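Local coordinates for Thiol:disulfide interchange protein DsbA (Pseudomonas aeruginosa, PDB 4ZL8), which probably introduces disulfide bonds into other periplasmic proteins by passing on its own redox-active disulfide, as a thioredoxin-fold oxidoreductase of the DsbA subfamily, at residues 25-30 with 157-162; 33-38 with 96-101; 92-97 with 112-117. The protein carries 1 engineered substitution. All coordinates share one frame; numbering follows the deposited sequence.

Contact 1: residues 25-30 with 157-162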
ATOM      1  N   GLY A  25     -13.715  10.607  -7.180  1.00 11.82           N
ATOM      2  CA  GLY A  25     -13.963  10.567  -8.602  1.00 10.37           C
ATOM      3  C   GLY A  25     -13.307   9.411  -9.307  1.00 12.64           C
ATOM      4  O   GLY A  25     -13.654   9.105 -10.443  1.00 13.02           O
ATOM      5  N   LYS A  26     -12.334   8.785  -8.654  1.00 11.00           N
ATOM      6  CA  LYS A  26     -11.726   7.569  -9.165  1.00 10.35           C
ATOM      7  C   LYS A  26     -12.051   6.397  -8.285  1.00  9.76           C
ATOM      8  O   LYS A  26     -12.262   6.542  -7.078  1.00 11.48           O
ATOM      9  CB  LYS A  26     -10.217   7.713  -9.282  1.00 12.09           C
ATOM     10  CG  LYS A  26      -9.825   8.732 -10.336  1.00 15.83           C
ATOM     11  CD  LYS A  26      -8.350   8.702 -10.670  1.00 20.28           C
ATOM     12  CE  LYS A  26      -8.073   9.612 -11.852  1.00 20.03           C
ATOM     13  NZ  LYS A  26      -6.624   9.607 -12.186  1.00 30.67           N
ATOM     14  N   ILE A  27     -12.089   5.225  -8.903  1.00  9.67           N
ATOM     15  CA  ILE A  27     -12.300   3.998  -8.175  1.00  9.72           C
ATOM     16  C   ILE A  27     -10.990   3.617  -7.510  1.00 10.08           C
ATOM     17  O   ILE A  27      -9.994   3.353  -8.184  1.00 10.85           O
ATOM     18  CB  ILE A  27     -12.781   2.879  -9.095  1.00  9.68           C
ATOM     19  CG1 ILE A  27     -14.080   3.292  -9.792  1.00 11.96           C
ATOM     20  CG2 ILE A  27     -12.937   1.584  -8.311  1.00 10.16           C
ATOM     21  CD1 ILE A  27     -14.423   2.434 -10.987  1.00 12.47           C
ATOM     22  N   GLU A  28     -10.975   3.654  -6.187  1.00  9.29           N
ATOM     23  CA  GLU A  28      -9.740   3.404  -5.457  1.00  8.95           C
ATOM     24  C   GLU A  28      -9.410   1.911  -5.340  1.00  8.17           C
ATOM     25  O   GLU A  28     -10.294   1.090  -5.138  1.00  8.95           O
ATOM     26  CB  GLU A  28      -9.860   4.006  -4.059  1.00  9.53           C
ATOM     27  CG  GLU A  28      -8.514   4.252  -3.391  1.00  9.47           C
ATOM     28  CD  GLU A  28      -8.640   4.700  -1.942  1.00 10.12           C
ATOM     29  OE1 GLU A  28      -9.485   4.135  -1.219  1.00 10.17           O
ATOM     30  OE2 GLU A  28      -7.910   5.638  -1.561  1.00 11.60           O
ATOM     31  N   VAL A  29      -8.120   1.602  -5.443  1.00  8.64           N
ATOM     32  CA  VAL A  29      -7.627   0.276  -5.086  1.00  9.21           C
ATOM     33  C   VAL A  29      -6.458   0.468  -4.141  1.00  8.69           C
ATOM     34  O   VAL A  29      -5.457   1.070  -4.523  1.00 10.03           O
ATOM     35  CB  VAL A  29      -7.147  -0.509  -6.306  1.00  9.41           C
ATOM     36  CG1 VAL A  29      -6.617  -1.872  -5.881  1.00 10.88           C
ATOM     37  CG2 VAL A  29      -8.275  -0.661  -7.332  1.00 11.98           C
ATOM     38  N   VAL A  30      -6.603   0.006  -2.904  1.00  7.80           N
ATOM     39  CA  VAL A  30      -5.548   0.115  -1.898  1.00  8.81           C
ATOM     40  C   VAL A  30      -4.949  -1.251  -1.606  1.00  8.14           C
ATOM     41  O   VAL A  30      -5.683  -2.205  -1.358  1.00  9.08           O
ATOM     42  CB  VAL A  30      -6.132   0.662  -0.585  1.00  9.72           C
ATOM     43  CG1 VAL A  30      -5.049   0.705   0.497  1.00 11.73           C
ATOM     44  CG2 VAL A  30      -6.733   2.044  -0.777  1.00 10.43           C
ATOM     45  N   VAL A 157      -8.242  -3.247  -0.440  1.00  8.98           N
ATOM     46  CA  VAL A 157      -9.531  -2.584  -0.255  1.00  9.29           C
ATOM     47  C   VAL A 157      -9.878  -1.841  -1.534  1.00  9.27           C
ATOM     48  O   VAL A 157      -9.094  -1.028  -2.029  1.00 10.11           O
ATOM     49  CB  VAL A 157      -9.569  -1.601   0.956  1.00  9.36           C
ATOM     50  CG1 VAL A 157     -10.955  -0.980   1.085  1.00 10.60           C
ATOM     51  CG2 VAL A 157      -9.169  -2.304   2.242  1.00  9.48           C
ATOM     52  N   VAL A 158     -11.052  -2.149  -2.076  1.00  8.41           N
ATOM     53  CA  VAL A 158     -11.545  -1.475  -3.270  1.00  8.62           C
ATOM     54  C   VAL A 158     -12.633  -0.474  -2.935  1.00  9.54           C
ATOM     55  O   VAL A 158     -13.628  -0.804  -2.252  1.00  9.47           O
ATOM     56  CB  VAL A 158     -12.029  -2.480  -4.327  1.00  9.60           C
ATOM     57  CG1 VAL A 158     -12.740  -1.799  -5.476  1.00  9.82           C
ATOM     58  CG2 VAL A 158     -10.838  -3.255  -4.871  1.00 10.63           C
ATOM     59  N   ASN A 159     -12.400   0.748  -3.418  1.00  9.03           N
ATOM     60  CA  ASN A 159     -13.290   1.901  -3.310  1.00 10.80           C
ATOM     61  C   ASN A 159     -13.816   2.182  -1.908  1.00 10.04           C
ATOM     62  O   ASN A 159     -14.926   2.671  -1.722  1.00 10.84           O
ATOM     63  CB  ASN A 159     -14.446   1.822  -4.313  1.00 10.18           C
ATOM     64  CG  ASN A 159     -14.672   3.124  -5.021  1.00 10.51           C
ATOM     65  OD1 ASN A 159     -13.770   3.958  -5.110  1.00 11.38           O
ATOM     66  ND2 ASN A 159     -15.892   3.319  -5.514  1.00 13.71           N
ATOM     67  N   GLY A 160     -12.976   1.907  -0.918  1.00  9.74           N
ATOM     68  CA  GLY A 160     -13.322   2.166   0.471  1.00 10.03           C
ATOM     69  C   GLY A 160     -14.424   1.259   1.000  1.00 10.12           C
ATOM     70  O   GLY A 160     -14.969   1.501   2.066  1.00 11.54           O
ATOM     71  N   LYS A 161     -14.741   0.212   0.238  1.00 10.02           N
ATOM     72  CA  LYS A 161     -15.968  -0.552   0.449  1.00 12.00           C
ATOM     73  C   LYS A 161     -15.764  -2.058   0.597  1.00 11.07           C
ATOM     74  O   LYS A 161     -16.581  -2.703   1.251  1.00 12.85           O
ATOM     75  CB  LYS A 161     -16.936  -0.326  -0.739  1.00 14.57           C
ATOM     76  CG  LYS A 161     -17.623   1.021  -0.740  1.00 23.89           C
ATOM     77  CD  LYS A 161     -18.492   1.182  -1.983  1.00 22.90           C
ATOM     78  CE  LYS A 161     -18.827   2.641  -2.227  1.00 30.98           C
ATOM     79  NZ  LYS A 161     -19.457   2.888  -3.551  1.00 28.06           N
ATOM     80  N   TYR A 162     -14.780  -2.634  -0.089  1.00 10.11           N
ATOM     81  CA  TYR A 162     -14.664  -4.092  -0.169  1.00 10.54           C
ATOM     82  C   TYR A 162     -13.278  -4.505   0.283  1.00 10.58           C
ATOM     83  O   TYR A 162     -12.277  -4.012  -0.253  1.00 11.02           O
ATOM     84  CB  TYR A 162     -14.885  -4.593  -1.603  1.00  9.95           C
ATOM     85  CG  TYR A 162     -16.106  -4.041  -2.272  1.00 10.66           C
ATOM     86  CD1 TYR A 162     -17.373  -4.455  -1.908  1.00 11.13           C
ATOM     87  CD2 TYR A 162     -15.984  -3.091  -3.274  1.00 10.22           C
ATOM     88  CE1 TYR A 162     -18.502  -3.939  -2.539  1.00 12.59           C
ATOM     89  CE2 TYR A 162     -17.088  -2.571  -3.893  1.00 12.46           C
ATOM     90  CZ  TYR A 162     -18.336  -3.000  -3.519  1.00 13.12           C
ATOM     91  OH  TYR A 162     -19.450  -2.507  -4.133  1.00 14.90           O
TER
HETATM   92  O   HOH W   1     -14.958   6.400  -6.131  1.00 28.43           O
HETATM   93  O   HOH W   2     -10.236   1.549  -1.265  1.00 11.21           O

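Contact 2: residues 33-38 with 96-101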
ATOM      1  N   PHE A  33       0.204  -2.836   3.061  1.00  8.66           N
ATOM      2  CA  PHE A  33       1.414  -3.650   2.981  1.00  9.68           C
ATOM      3  C   PHE A  33       2.401  -3.194   4.054  1.00  9.08           C
ATOM      4  O   PHE A  33       2.223  -2.178   4.702  1.00  9.74           O
ATOM      5  CB  PHE A  33       2.054  -3.524   1.585  1.00  9.80           C
ATOM      6  CG  PHE A  33       2.916  -2.324   1.444  1.00 10.03           C
ATOM      7  CD1 PHE A  33       2.363  -1.052   1.449  1.00 12.46           C
ATOM      8  CD2 PHE A  33       4.285  -2.445   1.315  1.00 12.22           C
ATOM      9  CE1 PHE A  33       3.166   0.051   1.363  1.00 14.04           C
ATOM     10  CE2 PHE A  33       5.084  -1.330   1.233  1.00 14.74           C
ATOM     11  CZ  PHE A  33       4.522  -0.094   1.233  1.00 14.80           C
ATOM     12  N   TRP A  34       3.465  -3.967   4.211  1.00  9.47           N
ATOM     13  CA  TRP A  34       4.647  -3.561   4.945  1.00  9.08           C
ATOM     14  C   TRP A  34       5.831  -4.009   4.093  1.00  8.38           C
ATOM     15  O   TRP A  34       5.870  -5.137   3.613  1.00  9.67           O
ATOM     16  CB  TRP A  34       4.655  -4.207   6.348  1.00  9.33           C
ATOM     17  CG  TRP A  34       5.955  -4.197   7.083  1.00 10.15           C
ATOM     18  CD1 TRP A  34       6.850  -3.168   7.179  1.00  9.79           C
ATOM     19  CD2 TRP A  34       6.521  -5.297   7.812  1.00 10.68           C
ATOM     20  NE1 TRP A  34       7.933  -3.565   7.927  1.00 10.61           N
ATOM     21  CE2 TRP A  34       7.757  -4.864   8.322  1.00  9.48           C
ATOM     22  CE3 TRP A  34       6.095  -6.598   8.091  1.00 10.66           C
ATOM     23  CZ2 TRP A  34       8.577  -5.682   9.084  1.00 10.44           C
ATOM     24  CZ3 TRP A  34       6.924  -7.423   8.850  1.00 11.14           C
ATOM     25  CH2 TRP A  34       8.145  -6.957   9.336  1.00 11.94           C
ATOM     26  N   TYR A  35       6.821  -3.149   3.930  1.00  9.16           N
ATOM     27  CA  TYR A  35       8.010  -3.512   3.164  1.00  9.24           C
ATOM     28  C   TYR A  35       8.689  -4.792   3.660  1.00  9.88           C
ATOM     29  O   TYR A  35       9.294  -5.509   2.859  1.00 10.99           O
ATOM     30  CB  TYR A  35       9.045  -2.403   3.197  1.00 11.59           C
ATOM     31  CG  TYR A  35       8.838  -1.191   2.312  1.00 10.33           C
ATOM     32  CD1 TYR A  35       8.701  -1.298   0.932  1.00 11.61           C
ATOM     33  CD2 TYR A  35       8.929   0.081   2.845  1.00 10.15           C
ATOM     34  CE1 TYR A  35       8.590  -0.174   0.134  1.00 11.05           C
ATOM     35  CE2 TYR A  35       8.821   1.202   2.066  1.00 12.18           C
ATOM     36  CZ  TYR A  35       8.675   1.082   0.712  1.00 11.61           C
ATOM     37  OH  TYR A  35       8.596   2.248  -0.012  1.00 13.51           O
ATOM     38  N   GLY A  36       8.629  -5.070   4.963  1.00  9.60           N
ATOM     39  CA  GLY A  36       9.295  -6.222   5.537  1.00 10.28           C
ATOM     40  C   GLY A  36       8.489  -7.518   5.512  1.00 10.68           C
ATOM     41  O   GLY A  36       8.973  -8.541   5.967  1.00 10.83           O
ATOM     42  N   CYS A  37       7.271  -7.453   4.981  1.00  9.02           N
ATOM     43  CA  CYS A  37       6.335  -8.562   4.976  1.00  9.85           C
ATOM     44  C   CYS A  37       6.683  -9.519   3.836  1.00 10.10           C
ATOM     45  O   CYS A  37       6.625  -9.144   2.676  1.00 10.26           O
ATOM     46  CB  CYS A  37       4.919  -7.973   4.866  1.00 10.30           C
ATOM     47  SG  CYS A  37       3.625  -8.948   4.089  1.00 11.06           S
ATOM     48  N   PRO A  38       7.068 -10.769   4.165  1.00 10.40           N
ATOM     49  CA  PRO A  38       7.491 -11.652   3.066  1.00  9.91           C
ATOM     50  C   PRO A  38       6.371 -12.008   2.066  1.00 10.50           C
ATOM     51  O   PRO A  38       6.676 -12.164   0.884  1.00 10.78           O
ATOM     52  CB  PRO A  38       8.013 -12.904   3.776  1.00 13.06           C
ATOM     53  CG  PRO A  38       8.012 -12.628   5.178  1.00 16.32           C
ATOM     54  CD  PRO A  38       7.336 -11.346   5.485  1.00  9.58           C
ATOM     55  N   GLU A  96      13.982  -5.224  -2.398  1.00 13.40           N
ATOM     56  CA  GLU A  96      15.109  -6.111  -2.627  1.00 14.62           C
ATOM     57  C   GLU A  96      16.151  -5.951  -1.504  1.00 14.08           C
ATOM     58  O   GLU A  96      16.749  -6.942  -1.058  1.00 15.88           O
ATOM     59  CB  GLU A  96      15.731  -5.868  -4.011  1.00 21.18           C
ATOM     60  CG  GLU A  96      16.485  -7.066  -4.569  1.00 29.51           C
ATOM     61  CD  GLU A  96      15.578  -8.206  -5.082  1.00 38.28           C
ATOM     62  OE1 GLU A  96      14.324  -8.166  -4.926  1.00 28.12           O
ATOM     63  OE2 GLU A  96      16.136  -9.166  -5.650  1.00 48.62           O
ATOM     64  N   ALA A  97      16.354  -4.723  -1.044  1.00 14.04           N
ATOM     65  CA  ALA A  97      17.326  -4.483   0.037  1.00 15.66           C
ATOM     66  C   ALA A  97      16.944  -5.275   1.295  1.00 14.30           C
ATOM     67  O   ALA A  97      17.775  -5.907   1.934  1.00 15.30           O
ATOM     68  CB  ALA A  97      17.401  -3.011   0.358  1.00 15.59           C
ATOM     69  N   ILE A  98      15.666  -5.227   1.624  1.00 12.68           N
ATOM     70  CA  ILE A  98      15.178  -5.846   2.852  1.00 13.04           C
ATOM     71  C   ILE A  98      15.139  -7.358   2.743  1.00 13.12           C
ATOM     72  O   ILE A  98      15.547  -8.047   3.659  1.00 14.58           O
ATOM     73  CB  ILE A  98      13.810  -5.278   3.204  1.00 10.50           C
ATOM     74  CG1 ILE A  98      13.965  -3.832   3.671  1.00 11.92           C
ATOM     75  CG2 ILE A  98      13.111  -6.115   4.281  1.00 12.95           C
ATOM     76  CD1 ILE A  98      12.665  -3.033   3.773  1.00 12.09           C
ATOM     77  N   HIS A  99      14.717  -7.890   1.603  1.00 12.11           N
ATOM     78  CA  HIS A  99      14.482  -9.321   1.487  1.00 13.05           C
ATOM     79  C   HIS A  99      15.608 -10.103   0.854  1.00 14.98           C
ATOM     80  O   HIS A  99      15.725 -11.277   1.085  1.00 18.23           O
ATOM     81  CB  HIS A  99      13.177  -9.603   0.736  1.00 12.94           C
ATOM     82  CG  HIS A  99      11.981  -9.123   1.475  1.00 12.67           C
ATOM     83  ND1 HIS A  99      11.329  -9.897   2.415  1.00 12.94           N
ATOM     84  CD2 HIS A  99      11.356  -7.928   1.468  1.00 10.51           C
ATOM     85  CE1 HIS A  99      10.340  -9.198   2.937  1.00 11.53           C
ATOM     86  NE2 HIS A  99      10.332  -8.000   2.385  1.00 11.47           N
ATOM     87  N   LYS A 100      16.430  -9.462   0.043  1.00 16.32           N
ATOM     88  CA  LYS A 100      17.539 -10.179  -0.572  1.00 17.07           C
ATOM     89  C   LYS A 100      18.886  -9.748  -0.000  1.00 19.41           C
ATOM     90  O   LYS A 100      19.780 -10.587   0.156  1.00 24.53           O
ATOM     91  CB  LYS A 100      17.515  -9.987  -2.092  1.00 21.93           C
ATOM     92  CG  LYS A 100      16.341 -10.681  -2.777  1.00 29.09           C
ATOM     93  CD  LYS A 100      16.203 -12.142  -2.366  0.46 30.14           C
ATOM     94  CE  LYS A 100      15.070 -12.832  -3.120  0.83 34.86           C
ATOM     95  NZ  LYS A 100      14.320 -13.789  -2.263  0.24 34.87           N
ATOM     96  N   GLU A 101      19.040  -8.464   0.310  1.00 18.37           N
ATOM     97  CA  GLU A 101      20.345  -7.943   0.723  1.00 22.86           C
ATOM     98  C   GLU A 101      20.516  -7.870   2.243  1.00 28.47           C
ATOM     99  O   GLU A 101      21.534  -7.392   2.728  1.00 31.67           O
ATOM    100  CB  GLU A 101      20.584  -6.565   0.121  1.00 26.34           C
ATOM    101  CG  GLU A 101      20.461  -6.492  -1.400  1.00 25.98           C
ATOM    102  CD  GLU A 101      20.409  -5.046  -1.894  1.00 35.05           C
ATOM    103  OE1 GLU A 101      20.896  -4.149  -1.172  1.00 39.06           O
ATOM    104  OE2 GLU A 101      19.869  -4.803  -2.990  1.00 38.60           O
TER

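Contact 3: residues 92-97 with 112-117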
ATOM      1  N   ASN A  92      11.106  -1.103  -5.909  1.00 13.86           N
ATOM      2  CA  ASN A  92      11.626  -2.460  -6.047  1.00 15.63           C
ATOM      3  C   ASN A  92      12.925  -2.575  -5.254  1.00 15.21           C
ATOM      4  O   ASN A  92      13.174  -3.591  -4.599  1.00 14.71           O
ATOM      5  CB  ASN A  92      11.886  -2.857  -7.504  1.00 15.72           C
ATOM      6  CG  ASN A  92      10.622  -2.893  -8.358  1.00 23.06           C
ATOM      7  OD1 ASN A  92       9.508  -2.949  -7.854  1.00 20.71           O
ATOM      8  ND2 ASN A  92      10.803  -2.859  -9.670  1.00 25.98           N
ATOM      9  N   ALA A  93      13.759  -1.544  -5.309  1.00 13.92           N
ATOM     10  CA  ALA A  93      15.039  -1.575  -4.609  1.00 14.96           C
ATOM     11  C   ALA A  93      14.885  -1.693  -3.094  1.00 13.36           C
ATOM     12  O   ALA A  93      15.696  -2.363  -2.449  1.00 13.99           O
ATOM     13  CB  ALA A  93      15.867  -0.336  -4.964  1.00 16.34           C
ATOM     14  N   VAL A  94      13.868  -1.054  -2.533  1.00 11.91           N
ATOM     15  CA  VAL A  94      13.651  -1.137  -1.092  1.00 12.51           C
ATOM     16  C   VAL A  94      13.246  -2.557  -0.731  1.00 11.88           C
ATOM     17  O   VAL A  94      13.805  -3.150   0.184  1.00 12.07           O
ATOM     18  CB  VAL A  94      12.603  -0.116  -0.606  1.00 11.15           C
ATOM     19  CG1 VAL A  94      12.217  -0.375   0.841  1.00 11.66           C
ATOM     20  CG2 VAL A  94      13.127   1.311  -0.767  1.00 14.59           C
ATOM     21  N   PHE A  95      12.304  -3.128  -1.467  1.00 12.14           N
ATOM     22  CA  PHE A  95      11.935  -4.518  -1.246  1.00 13.19           C
ATOM     23  C   PHE A  95      13.151  -5.436  -1.382  1.00 12.70           C
ATOM     24  O   PHE A  95      13.321  -6.374  -0.579  1.00 13.82           O
ATOM     25  CB  PHE A  95      10.836  -4.961  -2.218  1.00 13.23           C
ATOM     26  CG  PHE A  95       9.436  -4.869  -1.660  1.00 12.10           C
ATOM     27  CD1 PHE A  95       9.040  -5.677  -0.606  1.00 14.61           C
ATOM     28  CD2 PHE A  95       8.502  -4.000  -2.210  1.00 12.54           C
ATOM     29  CE1 PHE A  95       7.766  -5.622  -0.099  1.00 12.27           C
ATOM     30  CE2 PHE A  95       7.220  -3.946  -1.697  1.00 13.40           C
ATOM     31  CZ  PHE A  95       6.850  -4.754  -0.659  1.00 12.67           C
ATOM     32  N   GLU A  96      13.982  -5.224  -2.398  1.00 13.40           N
ATOM     33  CA  GLU A  96      15.109  -6.111  -2.627  1.00 14.62           C
ATOM     34  C   GLU A  96      16.151  -5.951  -1.504  1.00 14.08           C
ATOM     35  O   GLU A  96      16.749  -6.942  -1.058  1.00 15.88           O
ATOM     36  CB  GLU A  96      15.731  -5.868  -4.011  1.00 21.18           C
ATOM     37  CG  GLU A  96      16.485  -7.066  -4.569  1.00 29.51           C
ATOM     38  CD  GLU A  96      15.578  -8.206  -5.082  1.00 38.28           C
ATOM     39  OE1 GLU A  96      14.324  -8.166  -4.926  1.00 28.12           O
ATOM     40  OE2 GLU A  96      16.136  -9.166  -5.650  1.00 48.62           O
ATOM     41  N   ALA A  97      16.354  -4.723  -1.044  1.00 14.04           N
ATOM     42  CA  ALA A  97      17.326  -4.483   0.037  1.00 15.66           C
ATOM     43  C   ALA A  97      16.944  -5.275   1.295  1.00 14.30           C
ATOM     44  O   ALA A  97      17.775  -5.907   1.934  1.00 15.30           O
ATOM     45  CB  ALA A  97      17.401  -3.011   0.358  1.00 15.59           C
ATOM     46  N   ALA A 112      18.586   6.664   4.885  1.00 13.85           N
ATOM     47  CA  ALA A 112      19.112   7.721   4.037  1.00 14.28           C
ATOM     48  C   ALA A 112      20.378   7.254   3.336  1.00 14.45           C
ATOM     49  O   ALA A 112      20.609   7.564   2.174  1.00 16.31           O
ATOM     50  CB  ALA A 112      19.392   8.963   4.858  1.00 16.04           C
ATOM     51  N   ASP A 113      21.230   6.529   4.050  1.00 15.26           N
ATOM     52  CA  ASP A 113      22.479   6.055   3.482  1.00 16.11           C
ATOM     53  C   ASP A 113      22.208   5.076   2.335  1.00 18.40           C
ATOM     54  O   ASP A 113      22.824   5.156   1.273  1.00 18.19           O
ATOM     55  CB  ASP A 113      23.340   5.413   4.566  1.00 18.93           C
ATOM     56  CG  ASP A 113      23.958   6.434   5.493  1.00 25.87           C
ATOM     57  OD1 ASP A 113      23.918   7.638   5.157  1.00 26.39           O
ATOM     58  OD2 ASP A 113      24.487   6.036   6.555  1.00 28.02           O
ATOM     59  N   PHE A 114      21.276   4.162   2.545  1.00 14.93           N
ATOM     60  CA  PHE A 114      20.894   3.241   1.485  1.00 14.43           C
ATOM     61  C   PHE A 114      20.285   3.995   0.306  1.00 13.97           C
ATOM     62  O   PHE A 114      20.648   3.754  -0.854  1.00 15.01           O
ATOM     63  CB  PHE A 114      19.884   2.209   1.992  1.00 14.44           C
ATOM     64  CG  PHE A 114      19.217   1.445   0.882  1.00 14.73           C
ATOM     65  CD1 PHE A 114      19.917   0.507   0.166  1.00 16.10           C
ATOM     66  CD2 PHE A 114      17.912   1.708   0.520  1.00 15.30           C
ATOM     67  CE1 PHE A 114      19.317  -0.163  -0.883  1.00 16.69           C
ATOM     68  CE2 PHE A 114      17.318   1.029  -0.530  1.00 16.14           C
ATOM     69  CZ  PHE A 114      18.015   0.107  -1.217  1.00 16.26           C
ATOM     70  N   LEU A 115      19.341   4.871   0.597  1.00 12.57           N
ATOM     71  CA  LEU A 115      18.583   5.554  -0.442  1.00 12.21           C
ATOM     72  C   LEU A 115      19.465   6.508  -1.243  1.00 14.35           C
ATOM     73  O   LEU A 115      19.221   6.721  -2.426  1.00 14.58           O
ATOM     74  CB  LEU A 115      17.386   6.265   0.168  1.00 11.49           C
ATOM     75  CG  LEU A 115      16.303   5.335   0.720  1.00 12.98           C
ATOM     76  CD1 LEU A 115      15.375   6.140   1.611  1.00 11.95           C
ATOM     77  CD2 LEU A 115      15.548   4.630  -0.425  1.00 14.14           C
ATOM     78  N   ALA A 116      20.516   7.052  -0.628  1.00 14.18           N
ATOM     79  CA  ALA A 116      21.473   7.881  -1.346  1.00 14.00           C
ATOM     80  C   ALA A 116      22.082   7.105  -2.508  1.00 14.26           C
ATOM     81  O   ALA A 116      22.347   7.653  -3.587  1.00 15.03           O
ATOM     82  CB  ALA A 116      22.577   8.389  -0.398  1.00 18.07           C
ATOM     83  N   GLY A 117      22.344   5.823  -2.290  1.00 14.20           N
ATOM     84  CA  GLY A 117      22.871   4.963  -3.324  1.00 15.36           C
ATOM     85  C   GLY A 117      21.931   4.801  -4.506  1.00 15.00           C
ATOM     86  O   GLY A 117      22.362   4.409  -5.597  1.00 16.29           O
TER

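Contact 1: residues 25-30 with 157-162
N159 lays its carboxamide against the backbone of I27 and E28, with OD1 3.4 Å from I27 CA and the amide carbon facing the I27 CG2 methyl. OD1 accepts the N-H of E28 at 3.0 Å; the bond is nearly straight at the hydrogen (163°), yet the donor stands 39° above the carboxamide plane rather than in it. A water donating to both K26 O and N159 OD1 adds a second grip on the same oxygen. In return N159 N donates to E28 O at 2.7 Å, so backbone and side chain of N159 together bracket E28. Beyond it the pairing is regular antiparallel sheet, joining strands 27-33 and 155-158 of the thioredoxin fold: V29 and V158 form a non-hydrogen-bonded pair, while V30 N to V157 O (2.8 Å) and V157 N to V30 O (2.9 Å) make V30 and V157 a hydrogen-bonded one. Where the chain turns back into strand 162-165, V158 O takes the N-H of both K161 and Y162, a classic beta bulge. E28, its chain stretched out past CG, brings OE1 to a water that donates to it and accepts from G160 N, while OE2 bonds S22. N159 ND2 bonds E186 on helix 172-188.

Contact 2: residues 33-38 with 96-101
The loop that leads from strand 27-33 into the CxxC redox site meets the C-terminal end of helix 87-99 here, at a type I turn running from W34 to C37. H99 and Y35 carry the polar link. NE2 of H99 donates to Y35 O at 2.7 Å with an angle of 151° at the hydrogen; the oxygen lies close to the imidazole plane, and the donor in turn lies in the carbonyl plane of Y35. This in-plane bond restrains the ring's rotation and, since a carbonyl oxygen can only accept, NE2 carries a hydrogen. With CG anti to the carbonyl carbon (chi1 -65°), the H99 imidazole extends from the helix end toward the turn, where H99 CE1 comes 3.4 Å from G36 O, also approaches C37 O and lies 3.8 Å from P38 CA. Y41 of helix 38-52 stacks on the same ring.

I98 supplies the apolar half. I98 CD1 packs on Y35 CB at 3.7 Å and I98 CG2 lies 4.0 Å from G36 CA, while the Y35 ring runs on past I98 and its OH is hydrogen-bonded to E87. G36 is hemmed in from another direction: its CA sits 3.4 Å above the W34 ring plane, over the centre. C37, the N-cap residue of helix 38-52, directs its CB away from H99 and I98, and its SG is bonded to C40. Helix 87-99 thus borders the turn that enters the redox site, and a CxxC disulfide at the start of a helix, just after a strand of the sheet, is the hallmark of the thioredoxin-type active site.

Contact 3: residues 92-97 with 112-117
Helices 92-97 and 112-116 run at 125° to each other, with the axes of these short segments 11.4 Å apart at closest approach and the nearest CA atoms, those of V94 and L115, 8.3 Å apart. At that spacing the backbones do not touch directly, and side chains bridge the interval. F114 does most of this. Its CG is anti to the backbone N (chi1 167°), and the ring reaches from its helix toward the other with CZ foremost. The tip arrives beside A97, whose CB is 3.5 Å from F114 CZ and nearly as close to CE1, meeting the ring obliquely. F114 CZ also lies 3.6 Å from A93 O, a carbonyl already engaged by A97 N in the helix, and 4.3 Å from A93 CB. Thus two alanines one turn apart, both with CB directed toward the partner helix, receive the end of the phenylalanine.

V94 occupies the flank of this site. Its CG2 methyl, beside the backbone N, lies near the plane of the F114 ring, at its edge, 4.2 Å from CE2. The same V94 methyl is 4.1 Å from CD2 of L115, whose side chain passes at a slant to that of V94. L81 of helix 70-84 and F125 of helix 122-129 also touch L115, while L105 of the intervening loop packs on F114. The contact therefore joins two helices of the DsbA helical domain into a wider apolar cluster. With every close side-chain pair between the segments apolar and 152 Å² buried in total, the attachment rests on van der Waals and hydrophobic contact, consistent with association governed by shape and burial rather than by directional polar bonds.

Contact 1 lies in the central sheet, where strand 27-33 pairs with strand 155-158, and its centre is 25 Å from that of contact 2 and 29 Å from that of contact 3, on the opposite side of the chain's centre. Contacts 2 and 3 are only 11 Å apart between centres and both use helix 87-99, sharing E96 and A97; they touch through Y35 and F95, with Y35 O 3.3 Å from F95 CE1. Along the chain, 25-30 leads toward 33-38, then come 92-97, 96-101 and 112-117, and 157-162 closes the order. The helical domain inserted after strand 58-64, which carries helices 87-99 and 108-116, meets the redox-site turn through contact 2.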